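Local coordinates for protein acetyltransferase (Brucella abortus str. 2308 A, PDB 4ZBG) that binds acetyl-CoA and, as a GNAT-family N-acetyltransferase, probably transfers its acetyl group to an amine of an acceptor substrate, at residues Ala29-Pro32 / Asn37-Glu40; Asp45-Arg48 / Ala52-Leu55; Phe71-Ile76 / Gly82-Gly87. All blocks are in the same frame, centred on the assembly; numbering follows the deposited sequence. Where two conformers were deposited one is given.

Contact 1 (Ala29-Pro32 / Asn37-Glu40); sequences AFRP and NQKE. With ACO (acetyl coenzyme *a), chain B.
F30 and E40 meet flat on flat: the carboxylate of E40 lies stacked over the phenyl ring, the two planes only 6° apart. CG of E40 sits 3.5 Å from the centroid of the F30 ring, almost exactly on the ring normal, a CH-pi contact over the face. The E40 chain bends at its second torsion (chi2 81°), and that turn lays CD along the ring, 3.4 Å from CD1 of F30. Its oxygen OE1 accepts a hydrogen bond from the hydroxyl group of S36, which would fix the rotation of the carboxylate.

Over the opposite face of the same ring runs the pantetheine arm of acetyl-CoA, with C6P above the ring centre and N4P of the cofactor 3.4 Å from CZ of F30. The ring is thus a flat spacer between E40 and the cofactor. Q38 holds the backbone behind it: NE2 gives a hydrogen bond of 3.2 Å to O of F30, approaching from above the carbonyl plane, while OE1 of Q38 rests 3.2 Å from CA of R31.

The contact closes the loop between helix 19-30 and helix 40-49. A29 and F30, both in the acetyl-CoA pocket, also touch S90 on strand 83-91, and F30 reaches P88 there, so this corner flanks the cofactor beside that strand.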
loop_
_atom_site.group_PDB
_atom_site.type_symbol
_atom_site.label_atom_id
_atom_site.label_comp_id
_atom_site.label_asym_id
_atom_site.label_seq_id
_atom_site.Cartn_x
_atom_site.Cartn_y
_atom_site.Cartn_z
ATOM N N ALA A 29 4.864 -5.247 -11.936
ATOM C CA ALA A 29 5.509 -4.020 -11.472
ATOM C C ALA A 29 6.870 -4.302 -10.828
ATOM O O ALA A 29 7.824 -3.543 -11.008
ATOM C CB ALA A 29 4.602 -3.287 -10.499
ATOM N N PHE A 30 6.966 -5.388 -10.065
ATOM C CA PHE A 30 8.185 -5.685 -9.308
ATOM C C PHE A 30 9.176 -6.561 -10.071
ATOM O O PHE A 30 10.317 -6.697 -9.651
ATOM C CB PHE A 30 7.843 -6.303 -7.951
ATOM C CG PHE A 30 7.391 -5.290 -6.942
ATOM C CD1 PHE A 30 8.318 -4.607 -6.171
ATOM C CD2 PHE A 30 6.048 -4.967 -6.811
ATOM C CE1 PHE A 30 7.913 -3.652 -5.259
ATOM C CE2 PHE A 30 5.638 -4.008 -5.899
ATOM C CZ PHE A 30 6.568 -3.354 -5.120
ATOM N N ARG A 31 8.763 -7.143 -11.198
ATOM C CA ARG A 31 9.641 -8.062 -11.918
ATOM C C ARG A 31 11.031 -7.485 -12.232
ATOM O O ARG A 31 12.024 -8.177 -12.030
ATOM C CB ARG A 31 8.967 -8.610 -13.186
ATOM C CG ARG A 31 9.702 -9.805 -13.782
ATOM C CD ARG A 31 8.853 -10.531 -14.811
ATOM N NE ARG A 31 7.605 -11.033 -14.242
ATOM C CZ ARG A 31 6.397 -10.617 -14.609
ATOM N NH1 ARG A 31 6.267 -9.693 -15.556
ATOM N NH2 ARG A 31 5.316 -11.124 -14.032
ATOM N N PRO A 32 11.119 -6.211 -12.684
ATOM C CA PRO A 32 12.454 -5.661 -12.980
ATOM C C PRO A 32 13.097 -4.910 -11.819
ATOM O O PRO A 32 14.178 -4.355 -11.986
ATOM C CB PRO A 32 12.169 -4.674 -14.108
ATOM C CG PRO A 32 10.804 -4.166 -13.784
ATOM C CD PRO A 32 10.051 -5.341 -13.214
ATOM N N ASN A 37 12.806 -9.590 -4.274
ATOM C CA ASN A 37 12.812 -11.040 -4.346
ATOM C C ASN A 37 11.520 -11.604 -4.884
ATOM O O ASN A 37 11.259 -12.796 -4.740
ATOM C CB ASN A 37 13.128 -11.645 -2.994
ATOM C CG ASN A 37 14.550 -11.404 -2.603
ATOM O OD1 ASN A 37 15.471 -11.927 -3.233
ATOM N ND2 ASN A 37 14.750 -10.569 -1.602
ATOM N N GLN A 38 10.710 -10.731 -5.485
ATOM C CA GLN A 38 9.524 -11.153 -6.215
ATOM C C GLN A 38 8.504 -11.767 -5.289
ATOM O O GLN A 38 7.757 -12.654 -5.683
ATOM C CB GLN A 38 9.895 -12.166 -7.304
ATOM C CG GLN A 38 11.085 -11.743 -8.147
ATOM C CD GLN A 38 10.811 -10.483 -8.930
ATOM O OE1 GLN A 38 9.941 -10.466 -9.799
ATOM N NE2 GLN A 38 11.547 -9.420 -8.631
ATOM N N LYS A 39 8.464 -11.274 -4.059
ATOM C CA LYS A 39 7.549 -11.796 -3.055
ATOM C C LYS A 39 6.348 -10.891 -2.826
ATOM O O LYS A 39 5.488 -11.208 -2.019
ATOM C CB LYS A 39 8.281 -11.992 -1.725
ATOM C CG LYS A 39 9.415 -13.001 -1.775
ATOM C CD LYS A 39 8.888 -14.393 -2.053
ATOM C CE LYS A 39 9.995 -15.433 -1.976
ATOM N NZ LYS A 39 10.507 -15.594 -0.586
ATOM N N GLU A 40 6.287 -9.763 -3.527
ATOM C CA GLU A 40 5.236 -8.784 -3.246
ATOM C C GLU A 40 3.833 -9.332 -3.494
ATOM O O GLU A 40 2.899 -9.044 -2.739
ATOM C CB GLU A 40 5.480 -7.492 -4.019
ATOM C CG GLU A 40 6.741 -6.744 -3.577
ATOM C CD GLU A 40 8.032 -7.292 -4.166
ATOM O OE1 GLU A 40 8.001 -8.151 -5.073
ATOM O OE2 GLU A 40 9.105 -6.850 -3.718
HETATM N N1A ACO B . 3.656 14.962 -15.666
HETATM C C2A ACO B . 4.899 14.921 -15.199
HETATM N N3A ACO B . 5.282 14.014 -14.317
HETATM C C4A ACO B . 4.412 13.105 -13.863
HETATM C C5A ACO B . 3.115 13.114 -14.320
HETATM C C6A ACO B . 2.752 14.091 -15.259
HETATM N N6A ACO B . 1.400 14.142 -15.775
HETATM N N7A ACO B . 2.461 12.115 -13.714
HETATM C C8A ACO B . 3.324 11.516 -12.907
HETATM N N9A ACO B . 4.511 12.093 -12.980
HETATM C C1B ACO B . 5.715 11.719 -12.238
HETATM C C2B ACO B . 5.624 11.861 -10.911
HETATM O O2B ACO B . 5.882 13.207 -10.454
HETATM C C3B ACO B . 6.768 10.796 -10.329
HETATM O O3B ACO B . 8.100 11.342 -10.528
HETATM P P3B ACO B . 8.947 12.108 -9.342
HETATM O O7A ACO B . 10.279 12.451 -9.966
HETATM O O8A ACO B . 9.106 11.166 -8.173
HETATM O O9A ACO B . 8.164 13.342 -8.952
HETATM C C4B ACO B . 6.602 9.704 -11.081
HETATM O O4B ACO B . 5.900 10.185 -12.407
HETATM C C5B ACO B . 5.677 8.607 -10.525
HETATM O O5B ACO B . 4.526 9.193 -9.969
HETATM P P1A ACO B . 3.035 8.566 -10.217
HETATM O O1A ACO B . 2.620 8.653 -11.655
HETATM O O2A ACO B . 2.133 9.197 -9.193
HETATM O O3A ACO B . 3.187 7.021 -9.772
HETATM P P2A ACO B . 3.114 5.713 -10.714
HETATM O O4A ACO B . 1.719 5.506 -11.216
HETATM O O5A ACO B . 4.227 5.714 -11.724
HETATM O O6A ACO B . 3.369 4.585 -9.581
HETATM C CBP ACO B . 4.957 3.237 -8.414
HETATM C CCP ACO B . 4.503 4.660 -8.747
HETATM C CDP ACO B . 6.119 3.329 -7.426
HETATM C CEP ACO B . 3.777 2.498 -7.794
HETATM C CAP ACO B . 5.396 2.548 -9.707
HETATM O OAP ACO B . 6.572 3.171 -10.165
HETATM C C9P ACO B . 5.658 1.048 -9.559
HETATM O O9P ACO B . 4.787 0.231 -9.579
HETATM N N8P ACO B . 7.037 0.683 -9.411
HETATM C C7P ACO B . 7.450 -0.697 -9.282
HETATM C C6P ACO B . 7.025 -1.284 -7.945
HETATM C C5P ACO B . 7.528 -0.446 -6.789
HETATM O O5P ACO B . 8.678 -0.158 -6.666
HETATM N N4P ACO B . 6.545 -0.012 -5.840
HETATM C C3P ACO B . 6.942 0.793 -4.703
HETATM C C2P ACO B . 7.556 -0.076 -3.613
HETATM S S1P ACO B . 7.803 0.934 -2.128
HETATM C C ACO B . 6.199 0.920 -1.312
HETATM O O ACO B . 5.320 0.226 -1.717
HETATM C CH3 ACO B . 6.033 1.833 -0.110
#

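Contact 2 (Asp45-Arg48 / Ala52-Leu55); sequences DALR and ALTL
The R48 side chain runs alongside L53 in the same direction, and the arginine can be followed outward along the leucine. Its CB is 4.0 Å from CD2 of L53. CG stands anti to the backbone N (chi1 -167°), and the chain runs on extended through CD before bending at chi3. That bend brings the guanidinium back beside the leucine, with NE 4.0 Å from CD2 of L53 and NH2 close to the same methyl. The methyl meets the flat group obliquely.

At the tip, NH1 donates to OD1 of D45, one turn earlier on the helix, in a salt bridge of 2.9 Å. The aspartate oxygen lies near the guanidinium plane, but the arginine N-H reaches it from above the carboxylate plane. NE has its own acid partner, E14, and OD2 of D45 is paired in turn with R23, so the charges form a chain.

On the buried side, L47 faces A52 and L53. CB of L47 lies 4.0 Å from CB of L53, and its CD2 meets the A52 methyl at 4.1 Å. The backbone fastens the turn: N of A52 gives a hydrogen bond of 2.9 Å to O of L47, at an N-H...O angle of 162°. An inverse gamma turn centred on L53 redirects the chain, and T54 with L55 makes a classic bulge against F71, leading into strand 55-61.

Chemically the contact is divided. Aliphatic groups of L47, A52 and L53, together with the bond from N of A52 to O of L47, hold the end of helix 40-49 to the following loop, while NH1 and NE of R48 are each paired with a carboxylate. Two carboxylates beside one guanidinium would be expected to stabilise its positive charge.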
loop_
_atom_site.group_PDB
_atom_site.type_symbol
_atom_site.label_atom_id
_atom_site.label_comp_id
_atom_site.label_asym_id
_atom_site.label_seq_id
_atom_site.Cartn_x
_atom_site.Cartn_y
_atom_site.Cartn_z
ATOM N N ASP A 45 -1.179 -11.655 -0.917
ATOM C CA ASP A 45 -2.062 -12.799 -0.726
ATOM C C ASP A 45 -1.996 -13.342 0.703
ATOM O O ASP A 45 -3.013 -13.765 1.254
ATOM C CB ASP A 45 -1.770 -13.901 -1.749
ATOM C CG ASP A 45 -2.263 -13.545 -3.152
ATOM O OD1 ASP A 45 -2.787 -12.425 -3.355
ATOM O OD2 ASP A 45 -2.103 -14.390 -4.059
ATOM N N ALA A 46 -0.814 -13.299 1.308
ATOM C CA ALA A 46 -0.644 -13.750 2.685
ATOM C C ALA A 46 -1.324 -12.802 3.675
ATOM O O ALA A 46 -1.928 -13.254 4.644
ATOM C CB ALA A 46 0.831 -13.920 3.012
ATOM N N LEU A 47 -1.226 -11.492 3.439
ATOM C CA LEU A 47 -1.972 -10.518 4.243
ATOM C C LEU A 47 -3.466 -10.802 4.173
ATOM O O LEU A 47 -4.151 -10.827 5.193
ATOM C CB LEU A 47 -1.688 -9.091 3.785
ATOM C CG LEU A 47 -0.300 -8.525 4.073
ATOM C CD1 LEU A 47 -0.161 -7.217 3.339
ATOM C CD2 LEU A 47 -0.077 -8.335 5.569
ATOM N N ARG A 48 -3.975 -11.022 2.965
ATOM C CA ARG A 48 -5.393 -11.302 2.798
ATOM C C ARG A 48 -5.792 -12.578 3.552
ATOM O O ARG A 48 -6.799 -12.606 4.263
ATOM C CB ARG A 48 -5.734 -11.423 1.315
ATOM C CG ARG A 48 -7.224 -11.410 1.042
ATOM C CD ARG A 48 -7.538 -11.660 -0.428
ATOM N NE ARG A 48 -7.099 -10.559 -1.285
ATOM C CZ ARG A 48 -6.055 -10.618 -2.102
ATOM N NH1 ARG A 48 -5.335 -11.730 -2.202
ATOM N NH2 ARG A 48 -5.738 -9.563 -2.834
ATOM N N ALA A 52 -5.232 -9.526 7.499
ATOM C CA ALA A 52 -4.385 -8.389 7.859
ATOM C C ALA A 52 -4.242 -7.398 6.706
ATOM O O ALA A 52 -3.466 -6.450 6.791
ATOM C CB ALA A 52 -3.012 -8.868 8.319
ATOM N N LEU A 53 -4.994 -7.620 5.633
ATOM C CA LEU A 53 -5.026 -6.686 4.520
ATOM C C LEU A 53 -6.093 -5.643 4.855
ATOM O O LEU A 53 -7.261 -5.777 4.498
ATOM C CB LEU A 53 -5.306 -7.429 3.208
ATOM C CG LEU A 53 -5.228 -6.599 1.927
ATOM C CD1 LEU A 53 -3.895 -5.870 1.801
ATOM C CD2 LEU A 53 -5.454 -7.500 0.725
ATOM N N THR A 54 -5.683 -4.630 5.606
ATOM C CA THR A 54 -6.604 -3.657 6.168
ATOM C C THR A 54 -7.361 -2.924 5.081
ATOM O O THR A 54 -8.577 -2.727 5.170
ATOM C CB THR A 54 -5.839 -2.631 6.999
ATOM O OG1 THR A 54 -5.061 -3.316 7.985
ATOM C CG2 THR A 54 -6.800 -1.674 7.682
ATOM N N LEU A 55 -6.630 -2.517 4.055
ATOM C CA LEU A 55 -7.213 -1.791 2.950
ATOM C C LEU A 55 -6.493 -2.189 1.678
ATOM O O LEU A 55 -5.262 -2.258 1.649
ATOM C CB LEU A 55 -7.094 -0.285 3.196
ATOM C CG LEU A 55 -7.724 0.607 2.135
ATOM C CD1 LEU A 55 -9.214 0.380 2.034
ATOM C CD2 LEU A 55 -7.428 2.060 2.457
#

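Contact 3 (Phe71-Ile76 / Gly82-Gly87); sequences FSPVLI and GWYGLG. With ACO (acetyl coenzyme *a), chain B.
Over one face of the W83 indole sits the CD1 methyl of I76, 4.0 Å from the centroid of the five-membered ring in a CH-pi contact. The Y84 ring has O of S72 at its edge, near its plane, while CA of P73 approaches obliquely, 3.7 Å from CD2 of Y84. On the F71 ring, CE2 lies 3.7 Å from CG of L86; the two side chains run alongside each other on one side of the sheet.

Between the strands, S72 and G85 form an antiparallel hydrogen-bonded pair. N of G85 reaches O of S72 at 2.7 Å, and N of S72 returns a bond to O of G85. Further on, N of V74 donates to O of W83 at 3.0 Å. CG1 of V74 packs 3.5 Å from N of G85, where the absent side chain leaves it room. With chi1 at 56°, OG of S72 sits between its backbone N and carbonyl carbon and donates to a water that binds O of G85 and O of G87; another water bridges O of V74 and N of W83.

This is the hairpin of strands 64-76 and 83-91 in the GNAT sheet. L86 and G87 line the acetyl-CoA pocket, F71 and L86 lie against helix 100-114, and strands 55-61 and 119-122 flank the pair.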
loop_
_atom_site.group_PDB
_atom_site.type_symbol
_atom_site.label_atom_id
_atom_site.label_comp_id
_atom_site.label_asym_id
_atom_site.label_seq_id
_atom_site.Cartn_x
_atom_site.Cartn_y
_atom_site.Cartn_z
ATOM N N PHE A 71 -2.501 -1.756 2.438
ATOM C CA PHE A 71 -2.165 -1.263 3.764
ATOM C C PHE A 71 -2.412 -2.372 4.766
ATOM O O PHE A 71 -3.344 -3.156 4.601
ATOM C CB PHE A 71 -3.035 -0.075 4.151
ATOM C CG PHE A 71 -2.859 1.126 3.282
ATOM C CD1 PHE A 71 -3.536 1.240 2.079
ATOM C CD2 PHE A 71 -2.041 2.168 3.689
ATOM C CE1 PHE A 71 -3.387 2.362 1.293
ATOM C CE2 PHE A 71 -1.888 3.301 2.913
ATOM C CZ PHE A 71 -2.559 3.400 1.711
ATOM N N SER A 72 -1.602 -2.414 5.823
ATOM C CA SER A 72 -1.716 -3.454 6.844
ATOM C C SER A 72 -1.244 -2.879 8.176
ATOM O O SER A 72 -0.514 -1.887 8.196
ATOM C CB SER A 72 -0.893 -4.694 6.446
ATOM O OG SER A 72 0.460 -4.372 6.206
ATOM N N PRO A 73 -1.653 -3.487 9.301
ATOM C CA PRO A 73 -1.265 -2.894 10.587
ATOM C C PRO A 73 0.215 -3.097 10.861
ATOM O O PRO A 73 0.781 -4.123 10.482
ATOM C CB PRO A 73 -2.090 -3.693 11.611
ATOM C CG PRO A 73 -3.168 -4.367 10.816
ATOM C CD PRO A 73 -2.524 -4.661 9.487
ATOM N N VAL A 74 0.839 -2.122 11.512
ATOM C CA VAL A 74 2.174 -2.326 12.052
ATOM C C VAL A 74 2.081 -2.249 13.564
ATOM O O VAL A 74 1.266 -1.511 14.112
ATOM C CB VAL A 74 3.206 -1.306 11.512
ATOM C CG1 VAL A 74 3.336 -1.406 10.006
ATOM C CG2 VAL A 74 2.870 0.121 11.954
ATOM N N LEU A 75 2.905 -3.031 14.240
ATOM C CA LEU A 75 3.010 -2.938 15.690
ATOM C C LEU A 75 4.117 -1.964 16.017
ATOM O O LEU A 75 5.119 -1.897 15.305
ATOM C CB LEU A 75 3.353 -4.293 16.300
ATOM C CG LEU A 75 2.323 -5.397 16.081
ATOM C CD1 LEU A 75 2.801 -6.698 16.692
ATOM C CD2 LEU A 75 0.982 -5.002 16.667
ATOM N N ILE A 76 3.936 -1.216 17.098
ATOM C CA ILE A 76 4.978 -0.328 17.594
ATOM C C ILE A 76 5.312 -0.772 19.006
ATOM O O ILE A 76 4.465 -0.707 19.896
ATOM C CB ILE A 76 4.547 1.138 17.549
ATOM C CG1 ILE A 76 4.255 1.561 16.109
ATOM C CG2 ILE A 76 5.631 2.023 18.174
ATOM C CD1 ILE A 76 3.599 2.918 16.010
ATOM N N GLY A 82 -2.944 1.950 16.167
ATOM C CA GLY A 82 -3.632 2.628 15.083
ATOM C C GLY A 82 -2.724 3.059 13.947
ATOM O O GLY A 82 -3.089 3.926 13.155
ATOM N N TRP A 83 -1.551 2.441 13.861
ATOM C CA TRP A 83 -0.595 2.731 12.800
ATOM C C TRP A 83 -0.559 1.615 11.765
ATOM O O TRP A 83 -0.707 0.427 12.098
ATOM C CB TRP A 83 0.800 2.994 13.381
ATOM C CG TRP A 83 0.905 4.381 13.933
ATOM C CD1 TRP A 83 0.368 4.852 15.102
ATOM C CD2 TRP A 83 1.548 5.496 13.310
ATOM N NE1 TRP A 83 0.643 6.194 15.237
ATOM C CE2 TRP A 83 1.364 6.611 14.150
ATOM C CE3 TRP A 83 2.251 5.664 12.109
ATOM C CZ2 TRP A 83 1.868 7.872 13.837
ATOM C CZ3 TRP A 83 2.752 6.914 11.800
ATOM C CH2 TRP A 83 2.561 8.002 12.664
ATOM N N TYR A 84 -0.361 2.010 10.509
ATOM C CA TYR A 84 -0.406 1.099 9.378
ATOM C C TYR A 84 0.842 1.272 8.539
ATOM O O TYR A 84 1.510 2.303 8.604
ATOM C CB TYR A 84 -1.687 1.345 8.561
ATOM C CG TYR A 84 -2.915 1.040 9.390
ATOM C CD1 TYR A 84 -3.471 2.008 10.227
ATOM C CD2 TYR A 84 -3.481 -0.234 9.394
ATOM C CE1 TYR A 84 -4.564 1.719 11.024
ATOM C CE2 TYR A 84 -4.571 -0.530 10.187
ATOM C CZ TYR A 84 -5.112 0.452 10.995
ATOM O OH TYR A 84 -6.203 0.167 11.789
ATOM N N GLY A 85 1.162 0.249 7.765
ATOM C CA GLY A 85 2.232 0.330 6.793
ATOM C C GLY A 85 1.645 0.337 5.403
ATOM O O GLY A 85 0.695 -0.396 5.109
ATOM N N LEU A 86 2.199 1.192 4.553
ATOM C CA LEU A 86 1.796 1.280 3.160
ATOM C C LEU A 86 2.728 0.403 2.339
ATOM O O LEU A 86 3.943 0.602 2.357
ATOM C CB LEU A 86 1.894 2.735 2.683
ATOM C CG LEU A 86 1.384 3.077 1.278
ATOM C CD1 LEU A 86 1.198 4.580 1.200
ATOM C CD2 LEU A 86 2.310 2.598 0.150
ATOM N N GLY A 87 2.164 -0.540 1.593
ATOM C CA GLY A 87 2.949 -1.311 0.652
ATOM C C GLY A 87 2.560 -2.771 0.581
ATOM O O GLY A 87 2.103 -3.352 1.564
HETATM N N1A ACO B . 3.656 14.962 -15.666
HETATM C C2A ACO B . 4.899 14.921 -15.199
HETATM N N3A ACO B . 5.282 14.014 -14.317
HETATM C C4A ACO B . 4.412 13.105 -13.863
HETATM C C5A ACO B . 3.115 13.114 -14.320
HETATM C C6A ACO B . 2.752 14.091 -15.259
HETATM N N6A ACO B . 1.400 14.142 -15.775
HETATM N N7A ACO B . 2.461 12.115 -13.714
HETATM C C8A ACO B . 3.324 11.516 -12.907
HETATM N N9A ACO B . 4.511 12.093 -12.980
HETATM C C1B ACO B . 5.715 11.719 -12.238
HETATM C C2B ACO B . 5.624 11.861 -10.911
HETATM O O2B ACO B . 5.882 13.207 -10.454
HETATM C C3B ACO B . 6.768 10.796 -10.329
HETATM O O3B ACO B . 8.100 11.342 -10.528
HETATM P P3B ACO B . 8.947 12.108 -9.342
HETATM O O7A ACO B . 10.279 12.451 -9.966
HETATM O O8A ACO B . 9.106 11.166 -8.173
HETATM O O9A ACO B . 8.164 13.342 -8.952
HETATM C C4B ACO B . 6.602 9.704 -11.081
HETATM O O4B ACO B . 5.900 10.185 -12.407
HETATM C C5B ACO B . 5.677 8.607 -10.525
HETATM O O5B ACO B . 4.526 9.193 -9.969
HETATM P P1A ACO B . 3.035 8.566 -10.217
HETATM O O1A ACO B . 2.620 8.653 -11.655
HETATM O O2A ACO B . 2.133 9.197 -9.193
HETATM O O3A ACO B . 3.187 7.021 -9.772
HETATM P P2A ACO B . 3.114 5.713 -10.714
HETATM O O4A ACO B . 1.719 5.506 -11.216
HETATM O O5A ACO B . 4.227 5.714 -11.724
HETATM O O6A ACO B . 3.369 4.585 -9.581
HETATM C CBP ACO B . 4.957 3.237 -8.414
HETATM C CCP ACO B . 4.503 4.660 -8.747
HETATM C CDP ACO B . 6.119 3.329 -7.426
HETATM C CEP ACO B . 3.777 2.498 -7.794
HETATM C CAP ACO B . 5.396 2.548 -9.707
HETATM O OAP ACO B . 6.572 3.171 -10.165
HETATM C C9P ACO B . 5.658 1.048 -9.559
HETATM O O9P ACO B . 4.787 0.231 -9.579
HETATM N N8P ACO B . 7.037 0.683 -9.411
HETATM C C7P ACO B . 7.450 -0.697 -9.282
HETATM C C6P ACO B . 7.025 -1.284 -7.945
HETATM C C5P ACO B . 7.528 -0.446 -6.789
HETATM O O5P ACO B . 8.678 -0.158 -6.666
HETATM N N4P ACO B . 6.545 -0.012 -5.840
HETATM C C3P ACO B . 6.942 0.793 -4.703
HETATM C C2P ACO B . 7.556 -0.076 -3.613
HETATM S S1P ACO B . 7.803 0.934 -2.128
HETATM C C ACO B . 6.199 0.920 -1.312
HETATM O O ACO B . 5.320 0.226 -1.717
HETATM C CH3 ACO B . 6.033 1.833 -0.110
HETATM O O HOH W 1 0.780 -3.002 3.905
HETATM O O HOH W 2 -0.571 0.021 15.307
#

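Contact 3 is the buried one of the three, a ladder of backbone bonds with aromatic and aliphatic packing; contacts 1 and 2 are partly buried loop closures at the two ends of helix 40-49. Contacts 1 and 3 both touch acetyl-CoA, the first along the pantetheine arm and the third at the acetyl end, though their centres are about 21 Å apart. Contact 2 touches no cofactor but abuts contact 3: O of L55 lies 2.9 Å from N of F71, probably hydrogen-bonded, joining neighbouring strands. Charge follows position: a buried ring beside a charged group in 29-32/37-40, salt bridges made by 45-48 beside its apolar contact with 52-55, and uncharged side chains in 71-76/82-87.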